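Local coordinates for protein probable arabinosyltransferase C (PDB 3PTY) that probably polymerises arabinose into the arabinan of the mycobacterial cell wall, this piece being its C-terminal, lectin-like carbohydrate-binding domain, at residues Leu41-Gly46 / Tyr123-Ala128; Arg179-Thr184 / Arg226-Asp231; Ala260-Leu265 / Cys275-Gly280. All coordinates share one frame; numbering follows the deposited sequence.

Contact 1: Leu41-Gly46 / Tyr123-Ala128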
loop_
_atom_site.group_PDB
_atom_site.type_symbol
_atom_site.label_atom_id
_atom_site.label_comp_id
_atom_site.label_asym_id
_atom_site.label_seq_id
_atom_site.Cartn_x
_atom_site.Cartn_y
_atom_site.Cartn_z
ATOM N N LEU A 41 15.503 -1.478 16.680
ATOM C CA LEU A 41 14.964 -2.793 17.028
ATOM C C LEU A 41 14.649 -2.938 18.513
ATOM O O LEU A 41 13.764 -3.704 18.896
ATOM C CB LEU A 41 15.945 -3.900 16.632
ATOM C CG LEU A 41 16.029 -4.253 15.148
ATOM C CD1 LEU A 41 16.984 -5.424 14.956
ATOM C CD2 LEU A 41 14.650 -4.597 14.622
ATOM N N ASP A 42 15.381 -2.215 19.348
ATOM C CA ASP A 42 15.219 -2.355 20.793
ATOM C C ASP A 42 14.978 -0.995 21.429
ATOM O O ASP A 42 15.895 -0.381 21.957
ATOM C CB ASP A 42 16.457 -3.006 21.407
ATOM C CG ASP A 42 16.265 -3.351 22.873
ATOM O OD1 ASP A 42 15.167 -3.091 23.412
ATOM O OD2 ASP A 42 17.212 -3.880 23.485
ATOM N N PRO A 43 13.734 -0.516 21.371
ATOM C CA PRO A 43 13.406 0.794 21.940
ATOM C C PRO A 43 13.705 0.857 23.441
ATOM O O PRO A 43 13.984 1.927 23.966
ATOM C CB PRO A 43 11.898 0.920 21.673
ATOM C CG PRO A 43 11.433 -0.505 21.453
ATOM C CD PRO A 43 12.574 -1.124 20.702
ATOM N N ASN A 44 13.679 -0.274 24.130
ATOM C CA ASN A 44 13.964 -0.228 25.558
ATOM C C ASN A 44 15.417 0.091 25.900
ATOM O O ASN A 44 15.700 0.654 26.955
ATOM C CB ASN A 44 13.478 -1.494 26.249
ATOM C CG ASN A 44 11.998 -1.417 26.570
ATOM O OD1 ASN A 44 11.553 -0.647 27.450
ATOM N ND2 ASN A 44 11.224 -2.178 25.841
ATOM N N ALA A 45 16.326 -0.241 24.992
ATOM C CA ALA A 45 17.740 0.055 25.188
ATOM C C ALA A 45 18.005 1.561 25.214
ATOM O O ALA A 45 18.998 2.003 25.782
ATOM C CB ALA A 45 18.586 -0.619 24.102
ATOM N N GLY A 46 17.119 2.352 24.612
ATOM C CA GLY A 46 17.338 3.792 24.543
ATOM C C GLY A 46 16.641 4.612 25.623
ATOM O O GLY A 46 16.845 5.826 25.724
ATOM N N TYR A 123 6.184 -1.735 18.573
ATOM C CA TYR A 123 7.628 -1.576 18.390
ATOM C C TYR A 123 8.478 -2.487 19.256
ATOM O O TYR A 123 9.654 -2.208 19.494
ATOM C CB TYR A 123 8.040 -0.118 18.616
ATOM C CG TYR A 123 7.230 0.867 17.805
ATOM C CD1 TYR A 123 6.646 1.975 18.405
ATOM C CD2 TYR A 123 7.037 0.678 16.441
ATOM C CE1 TYR A 123 5.899 2.871 17.674
ATOM C CE2 TYR A 123 6.292 1.575 15.696
ATOM C CZ TYR A 123 5.728 2.666 16.318
ATOM O OH TYR A 123 4.989 3.563 15.587
ATOM N N ASN A 124 7.883 -3.579 19.715
ATOM C CA ASN A 124 8.564 -4.496 20.623
ATOM C C ASN A 124 9.004 -3.864 21.942
ATOM O O ASN A 124 9.949 -4.333 22.577
ATOM C CB ASN A 124 9.739 -5.180 19.922
ATOM C CG ASN A 124 9.284 -6.310 19.010
ATOM O OD1 ASN A 124 8.489 -7.166 19.408
ATOM N ND2 ASN A 124 9.775 -6.312 17.786
ATOM N N LEU A 125 8.324 -2.794 22.351
ATOM C CA LEU A 125 8.486 -2.283 23.714
ATOM C C LEU A 125 8.169 -3.397 24.708
ATOM O O LEU A 125 7.171 -4.100 24.570
ATOM C CB LEU A 125 7.553 -1.092 23.961
ATOM C CG LEU A 125 7.950 0.213 23.264
ATOM C CD1 LEU A 125 6.750 1.153 23.149
ATOM C CD2 LEU A 125 9.110 0.892 23.997
ATOM N N ASP A 126 9.017 -3.545 25.717
ATOM C CA ASP A 126 8.852 -4.604 26.707
ATOM C C ASP A 126 7.937 -4.127 27.838
ATOM O O ASP A 126 8.309 -3.250 28.610
ATOM C CB ASP A 126 10.230 -4.996 27.247
ATOM C CG ASP A 126 10.169 -6.075 28.320
ATOM O OD1 ASP A 126 9.070 -6.596 28.612
ATOM O OD2 ASP A 126 11.241 -6.401 28.867
ATOM N N PRO A 127 6.733 -4.707 27.940
ATOM C CA PRO A 127 5.774 -4.263 28.966
ATOM C C PRO A 127 6.355 -4.328 30.376
ATOM O O PRO A 127 5.985 -3.520 31.233
ATOM C CB PRO A 127 4.623 -5.265 28.839
ATOM C CG PRO A 127 4.770 -5.862 27.472
ATOM C CD PRO A 127 6.240 -5.866 27.175
ATOM N N ALA A 128 7.257 -5.273 30.616
ATOM C CA ALA A 128 7.868 -5.406 31.937
ATOM C C ALA A 128 8.812 -4.246 32.230
ATOM O O ALA A 128 9.229 -4.054 33.370
ATOM C CB ALA A 128 8.597 -6.753 32.075
HETATM O O HOH W 1 11.843 -4.780 17.389
#
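Pro43 sets its CB, CG and CD against the loop at Tyr123-Leu125, and this is the tight part of the contact. Its CG lies 3.1 Å from Tyr123 O, and its CD is nearly as close to that oxygen. On the same ring, CB meets Leu125 CD2 at 3.6 Å. The CG of Leu125 sits beside its own backbone N (chi1 -73°), and this brings the CD2 branch against CB and CG of the proline. Asn44 is the next buried residue. It reaches across to the backbone where Leu125 joins Asp126, and crosses the Asp126 side chain at about a right angle. The amide and carboxylate planes stand 87° apart. Asp126 itself folds back in an Asx turn. Its OD1 accepts from Ala128 N at 3.0 Å, and the N-H comes from above the carboxylate plane. The other oxygen, OD2, forms a salt bridge with Arg129.

The other end is looser. Leu41 O and the exposed Asn124 are held together through one water. That water donates to Leu41 O at 2.7 Å and accepts from Asn124 ND2 at 2.6 Å.

Segment 41-46 leaves strand 37-40 of the mixed sheet, and segment 123-128 leads to strand 133-134 of the antiparallel sheet. The contact also touches strands of both sheets: Tyr123 meets strand 322-331, while Tyr123 and Leu125 both meet Thr168 on strand 164-171.

Chemically the joint is divided. The proline ring, the leucine methyl and the buried Asn44 amide close one side, and a water bridge closes the outer side. The Asx turn and the salt bridge to Arg129 would limit the freedom of the Asp126 carboxylate, whose charge is probably balanced by that arginine.

Contact 2: Arg179-Thr184 / Arg226-Asp231. With CA (calcium ion), chain C.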
loop_
_atom_site.group_PDB
_atom_site.type_symbol
_atom_site.label_atom_id
_atom_site.label_comp_id
_atom_site.label_asym_id
_atom_site.label_seq_id
_atom_site.Cartn_x
_atom_site.Cartn_y
_atom_site.Cartn_z
ATOM N N ARG A 179 4.300 18.208 25.686
ATOM C CA ARG A 179 5.554 18.938 25.622
ATOM C C ARG A 179 6.637 18.238 26.408
ATOM O O ARG A 179 6.358 17.470 27.326
ATOM C CB ARG A 179 5.367 20.375 26.137
ATOM C CG ARG A 179 4.327 21.169 25.345
ATOM C CD ARG A 179 4.277 22.634 25.774
ATOM N NE ARG A 179 5.552 23.281 25.515
ATOM C CZ ARG A 179 5.810 24.066 24.473
ATOM N NH1 ARG A 179 4.869 24.344 23.579
ATOM N NH2 ARG A 179 7.019 24.583 24.334
ATOM N N LEU A 180 7.875 18.506 26.021
ATOM C CA LEU A 180 9.036 18.037 26.745
ATOM C C LEU A 180 9.647 19.244 27.439
ATOM O O LEU A 180 9.999 20.222 26.782
ATOM C CB LEU A 180 10.056 17.462 25.758
ATOM C CG LEU A 180 11.389 16.969 26.327
ATOM C CD1 LEU A 180 11.250 15.568 26.897
ATOM C CD2 LEU A 180 12.455 16.999 25.244
ATOM N N GLN A 181 9.764 19.184 28.760
ATOM C CA GLN A 181 10.432 20.243 29.506
ATOM C C GLN A 181 11.839 19.790 29.869
ATOM O O GLN A 181 12.069 18.605 30.098
ATOM C CB GLN A 181 9.648 20.580 30.776
ATOM C CG GLN A 181 8.241 21.097 30.525
ATOM C CD GLN A 181 7.548 21.539 31.801
ATOM O OE1 GLN A 181 7.973 21.189 32.898
ATOM N NE2 GLN A 181 6.474 22.311 31.661
ATOM N N TRP A 182 12.777 20.731 29.909
ATOM C CA TRP A 182 14.139 20.432 30.330
ATOM C C TRP A 182 14.553 21.292 31.517
ATOM O O TRP A 182 13.909 22.304 31.828
ATOM C CB TRP A 182 15.130 20.617 29.175
ATOM C CG TRP A 182 15.119 21.999 28.574
ATOM C CD1 TRP A 182 15.617 23.148 29.134
ATOM C CD2 TRP A 182 14.608 22.368 27.288
ATOM N NE1 TRP A 182 15.431 24.207 28.275
ATOM C CE2 TRP A 182 14.817 23.753 27.135
ATOM C CE3 TRP A 182 13.991 21.659 26.248
ATOM C CZ2 TRP A 182 14.430 24.445 25.983
ATOM C CZ3 TRP A 182 13.605 22.352 25.102
ATOM C CH2 TRP A 182 13.825 23.730 24.984
ATOM N N ALA A 183 15.644 20.900 32.162
ATOM C CA ALA A 183 16.107 21.588 33.360
ATOM C C ALA A 183 17.543 21.215 33.690
ATOM O O ALA A 183 18.017 20.136 33.316
ATOM C CB ALA A 183 15.194 21.250 34.547
ATOM N N THR A 184 18.228 22.119 34.388
ATOM C CA THR A 184 19.501 21.809 35.021
ATOM C C THR A 184 19.205 21.101 36.343
ATOM O O THR A 184 18.057 21.074 36.794
ATOM C CB THR A 184 20.272 23.099 35.357
ATOM O OG1 THR A 184 19.496 23.875 36.276
ATOM C CG2 THR A 184 20.533 23.922 34.094
ATOM N N ARG A 226 11.406 16.081 31.410
ATOM C CA ARG A 226 10.176 15.406 31.809
ATOM C C ARG A 226 9.097 15.674 30.777
ATOM O O ARG A 226 9.207 16.614 29.988
ATOM C CB ARG A 226 9.722 15.864 33.198
ATOM C CG ARG A 226 9.224 17.305 33.252
ATOM C CD ARG A 226 8.786 17.700 34.674
ATOM N NE ARG A 226 8.501 19.130 34.764
ATOM C CZ ARG A 226 8.314 19.796 35.902
ATOM N NH1 ARG A 226 8.367 19.163 37.076
ATOM N NH2 ARG A 226 8.069 21.100 35.864
ATOM N N LEU A 227 8.056 14.849 30.795
ATOM C CA LEU A 227 6.926 14.995 29.890
ATOM C C LEU A 227 5.768 15.676 30.592
ATOM O O LEU A 227 5.497 15.410 31.765
ATOM C CB LEU A 227 6.448 13.615 29.410
ATOM C CG LEU A 227 7.477 12.732 28.713
ATOM C CD1 LEU A 227 6.837 11.401 28.301
ATOM C CD2 LEU A 227 8.062 13.466 27.505
ATOM N N VAL A 228 5.073 16.547 29.871
ATOM C CA VAL A 228 3.850 17.134 30.393
ATOM C C VAL A 228 2.787 17.043 29.316
ATOM O O VAL A 228 3.064 17.254 28.134
ATOM C CB VAL A 228 4.046 18.595 30.842
ATOM C CG1 VAL A 228 5.099 18.673 31.956
ATOM C CG2 VAL A 228 4.439 19.470 29.665
ATOM N N ALA A 229 1.574 16.697 29.722
ATOM C CA ALA A 229 0.489 16.540 28.777
ATOM C C ALA A 229 -0.773 17.137 29.370
ATOM O O ALA A 229 -1.005 17.053 30.576
ATOM C CB ALA A 229 0.276 15.058 28.431
ATOM N N ASP A 230 -1.586 17.733 28.511
ATOM C CA ASP A 230 -2.795 18.404 28.951
ATOM C C ASP A 230 -3.924 18.015 28.012
ATOM O O ASP A 230 -3.889 18.321 26.817
ATOM C CB ASP A 230 -2.584 19.920 28.954
ATOM C CG ASP A 230 -3.716 20.665 29.633
ATOM O OD1 ASP A 230 -4.465 20.033 30.410
ATOM O OD2 ASP A 230 -3.855 21.882 29.391
ATOM N N ASP A 231 -4.908 17.311 28.553
ATOM C CA ASP A 231 -6.051 16.868 27.775
ATOM C C ASP A 231 -7.346 17.407 28.377
ATOM O O ASP A 231 -8.021 16.725 29.163
ATOM C CB ASP A 231 -6.080 15.345 27.721
ATOM C CG ASP A 231 -7.309 14.817 27.041
ATOM O OD1 ASP A 231 -8.013 15.619 26.393
ATOM O OD2 ASP A 231 -7.570 13.601 27.154
HETATM CA CA CA C . -10.074 13.996 26.545
HETATM O O HOH W 2 -10.105 14.982 28.847
HETATM O O HOH W 3 -12.492 13.200 26.258
HETATM O O HOH W 4 -10.115 11.546 27.513
#
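Arg179 and Val228 face each other as an antiparallel hydrogen-bonded pair. Arg179 N gives a nearly straight bond (172°) to Val228 O at 2.9 Å, and Val228 N returns one to Arg179 O at 3.0 Å. Gln181 and Arg226 form a second such pair. Between them, Leu180 and Leu227 are a non-hydrogen-bonded pair, where Leu180 CA approaches Arg226 O at 3.5 Å in a CA-H...O contact.

The two strands are neighbours in the antiparallel sheet of this beta-sandwich, a lectin-like carbohydrate-binding module.

A polar side-chain bond lies on the face carrying Gln181 and Arg226. Gln181 OE1 accepts twice, from Arg226 NE at 2.8 Å and Arg226 NH2 at 3.0 Å. The oxygen lies in the guanidinium plane, and the amide is turned 44° from it. Gln181 is extended beyond CG (chi2 -175°), which carries its amide over Val228 CG1.

Apolar contacts occur on both faces. Leu180 CD1 meets Leu227 CD2 at 3.9 Å, and both leucines touch Phe199. On the other face Val228 CG2 lies against Arg179 CB.

Metal binding comes at the strand end. Asp231 OD1 and OD2 bind the calcium ion, each at 2.6 Å, with three waters, Asp233 O and His238 O.

Contact 3: Ala260-Leu265 / Cys275-Gly280. With AFO (octyl alpha-D-arabinofuranoside), chain B.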
loop_
_atom_site.group_PDB
_atom_site.type_symbol
_atom_site.label_atom_id
_atom_site.label_comp_id
_atom_site.label_asym_id
_atom_site.label_seq_id
_atom_site.Cartn_x
_atom_site.Cartn_y
_atom_site.Cartn_z
ATOM N N ALA A 260 19.962 -11.211 2.649
ATOM C CA ALA A 260 19.600 -12.628 2.671
ATOM C C ALA A 260 18.186 -12.923 3.194
ATOM O O ALA A 260 17.499 -13.778 2.642
ATOM C CB ALA A 260 20.638 -13.428 3.469
ATOM N N ASP A 261 17.760 -12.243 4.262
ATOM C CA ASP A 261 16.412 -12.436 4.802
ATOM C C ASP A 261 15.398 -12.096 3.709
ATOM O O ASP A 261 15.504 -11.045 3.089
ATOM C CB ASP A 261 16.154 -11.498 5.992
ATOM C CG ASP A 261 16.943 -11.872 7.245
ATOM O OD1 ASP A 261 17.650 -12.897 7.236
ATOM O OD2 ASP A 261 16.852 -11.115 8.241
ATOM N N PRO A 262 14.406 -12.972 3.474
ATOM C CA PRO A 262 13.418 -12.641 2.440
ATOM C C PRO A 262 12.455 -11.569 2.948
ATOM O O PRO A 262 12.047 -11.608 4.103
ATOM C CB PRO A 262 12.679 -13.969 2.208
ATOM C CG PRO A 262 13.564 -15.035 2.842
ATOM C CD PRO A 262 14.224 -14.339 3.996
ATOM N N VAL A 263 12.126 -10.611 2.091
ATOM C CA VAL A 263 11.288 -9.480 2.473
ATOM C C VAL A 263 10.033 -9.451 1.609
ATOM O O VAL A 263 10.126 -9.464 0.386
ATOM C CB VAL A 263 12.042 -8.147 2.267
ATOM C CG1 VAL A 263 11.197 -6.961 2.750
ATOM C CG2 VAL A 263 13.401 -8.169 2.973
ATOM N N PHE A 264 8.864 -9.436 2.242
ATOM C CA PHE A 264 7.617 -9.188 1.540
ATOM C C PHE A 264 7.580 -7.724 1.133
ATOM O O PHE A 264 7.566 -6.849 1.999
ATOM C CB PHE A 264 6.432 -9.412 2.483
ATOM C CG PHE A 264 5.639 -10.645 2.201
ATOM C CD1 PHE A 264 5.565 -11.662 3.140
ATOM C CD2 PHE A 264 4.943 -10.781 1.015
ATOM C CE1 PHE A 264 4.825 -12.800 2.891
ATOM C CE2 PHE A 264 4.202 -11.917 0.759
ATOM C CZ PHE A 264 4.143 -12.928 1.698
ATOM N N LEU A 265 7.546 -7.433 -0.158
ATOM C CA LEU A 265 7.279 -6.047 -0.565
ATOM C C LEU A 265 6.715 -5.907 -1.971
ATOM O O LEU A 265 6.962 -6.747 -2.834
ATOM C CB LEU A 265 8.503 -5.140 -0.378
ATOM C CG LEU A 265 9.906 -5.640 -0.722
ATOM C CD1 LEU A 265 9.920 -6.367 -2.026
ATOM C CD2 LEU A 265 10.881 -4.473 -0.739
ATOM N N CYS A 275 18.885 -3.950 -2.707
ATOM C CA CYS A 275 19.708 -4.983 -2.073
ATOM C C CYS A 275 18.900 -5.968 -1.229
ATOM O O CYS A 275 19.442 -6.964 -0.752
ATOM C CB CYS A 275 20.819 -4.366 -1.211
ATOM S SG CYS A 275 22.016 -3.315 -2.102
ATOM N N GLN A 276 17.615 -5.691 -1.022
ATOM C CA GLN A 276 16.774 -6.611 -0.254
ATOM C C GLN A 276 16.269 -7.749 -1.130
ATOM O O GLN A 276 15.918 -7.537 -2.284
ATOM C CB GLN A 276 15.587 -5.886 0.386
ATOM C CG GLN A 276 15.910 -5.317 1.754
ATOM C CD GLN A 276 17.044 -4.327 1.691
ATOM O OE1 GLN A 276 16.932 -3.287 1.048
ATOM N NE2 GLN A 276 18.151 -4.647 2.351
ATOM N N ARG A 277 16.218 -8.949 -0.565
ATOM C CA ARG A 277 15.743 -10.131 -1.279
ATOM C C ARG A 277 14.221 -10.188 -1.261
ATOM O O ARG A 277 13.616 -10.371 -0.204
ATOM C CB ARG A 277 16.318 -11.389 -0.619
ATOM C CG ARG A 277 15.858 -12.727 -1.208
ATOM C CD ARG A 277 16.428 -13.873 -0.353
ATOM N NE ARG A 277 15.960 -15.197 -0.753
ATOM C CZ ARG A 277 16.583 -15.975 -1.635
ATOM N NH1 ARG A 277 17.690 -15.550 -2.237
ATOM N NH2 ARG A 277 16.094 -17.173 -1.929
ATOM N N PRO A 278 13.588 -10.045 -2.434
ATOM C CA PRO A 278 12.123 -10.035 -2.469
ATOM C C PRO A 278 11.579 -11.438 -2.275
ATOM O O PRO A 278 12.054 -12.373 -2.914
ATOM C CB PRO A 278 11.798 -9.540 -3.890
ATOM C CG PRO A 278 13.108 -9.054 -4.462
ATOM C CD PRO A 278 14.170 -9.849 -3.770
ATOM N N PHE A 279 10.599 -11.582 -1.395
ATOM C CA PHE A 279 9.977 -12.873 -1.178
ATOM C C PHE A 279 9.167 -13.239 -2.414
ATOM O O PHE A 279 8.385 -12.424 -2.912
ATOM C CB PHE A 279 9.071 -12.839 0.054
ATOM C CG PHE A 279 8.357 -14.133 0.302
ATOM C CD1 PHE A 279 9.029 -15.215 0.852
ATOM C CD2 PHE A 279 7.026 -14.283 -0.048
ATOM C CE1 PHE A 279 8.378 -16.421 1.070
ATOM C CE2 PHE A 279 6.371 -15.485 0.167
ATOM C CZ PHE A 279 7.052 -16.556 0.729
ATOM N N GLY A 280 9.368 -14.458 -2.908
ATOM C CA GLY A 280 8.685 -14.950 -4.093
ATOM C C GLY A 280 8.954 -16.437 -4.282
ATOM O O GLY A 280 9.541 -17.078 -3.409
HETATM C C1 AFO B . 11.815 -6.283 -8.248
HETATM O O1 AFO B . 11.894 -6.375 -9.673
HETATM C C2 AFO B . 11.901 -4.802 -7.898
HETATM O O2 AFO B . 10.907 -4.414 -6.940
HETATM C C3 AFO B . 13.301 -4.580 -7.363
HETATM O O3 AFO B . 13.957 -3.636 -8.204
HETATM C C4 AFO B . 13.997 -5.928 -7.485
HETATM O O4 AFO B . 12.964 -6.907 -7.666
HETATM C C5 AFO B . 14.880 -6.262 -6.284
HETATM O O5 AFO B . 15.840 -7.261 -6.661
HETATM C "C1'" AFO B . 11.919 -7.712 -10.166
HETATM C "C2'" AFO B . 12.292 -7.643 -11.643
HETATM C "C3'" AFO B . 11.855 -8.887 -12.413
HETATM C "C4'" AFO B . 12.477 -8.859 -13.805
HETATM C "C5'" AFO B . 12.844 -7.437 -14.220
HETATM C "C6'" AFO B . 11.631 -6.609 -14.637
HETATM C "C7'" AFO B . 12.013 -5.143 -14.822
HETATM C "C8'" AFO B . 10.843 -4.328 -15.327
HETATM O O HOH W 5 16.961 -9.114 2.117
HETATM O O HOH W 6 7.704 -9.825 -2.272
#
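Val263 N donates to Arg277 O at 2.7 Å, the shortest direct bond between the two segments. The donor stands almost on the line of the C=O bond. Val263 O then accepts from Phe279 N at 2.8 Å, with the donor well above the carbonyl plane. Val263 and Pro278 thus form a parallel bridge between strand 262-264 and the weakly bonded strand 277-278. Waters extend the pairing at each end. One links Asp261 O to Arg277 N, and another accepts from Leu265 N and donates to Phe279 O.

Side chains close in around this pairing. Phe279 CG is anti to its backbone N (chi1 178°), which sends the ring out beside Phe264. The rings lie obliquely, with centroids 4.8 Å apart and planes at 44°. Phe279 CD2 sits over one face of the Phe264 ring, toward its rim, 3.6 Å from Phe264 CZ. Pro262 CB meets the edge of the Phe279 ring, and His281 packs against that ring edge-to-face. Extended from CG to NE, Arg277 reaches across Ala260-Pro262, with its CD 3.2 Å from Ala260 O and Pro262 CG at the edge of the guanidinium. Its NE makes a salt bridge with Glu287.

Strand 262-264, helix 267-270 and strand 277-278 form a beta-alpha-beta unit, and 277-278 is an outermost strand of the mixed sheet in this chain. Cys275 ties the segment to Cys31 by a disulfide. Pro278 CG lies 3.8 Å from C5 of the octyl arabinofuranoside, which is also hydrogen-bonded to Trp267 O and to Asn22 of the second subunit.

The chemistry implies a strand pair held by few backbone bonds, with Pro262, Phe264 and Phe279 packed alongside. Pro278 meets the sugar through carbon, consistent with a van der Waals contact.

The three contacts follow one another along the chain and none touches another. Contact 1 lies roughly between the other two. Its centre is about 22 Å from that of contact 2 and about 25 Å from that of contact 3. Its nearest atoms come within about 11 Å of contact 2 and about 9 Å of contact 3. Contacts 2 and 3 lie on opposite sides of the chain's centre, about 42 Å apart between centres. Contact 2 belongs to the antiparallel sheet and leads to the calcium site. Contact 3 belongs to the mixed sheet and borders the bound arabinofuranoside. The ion and sugar thus lie well apart, and the second subunit also binds the sugar.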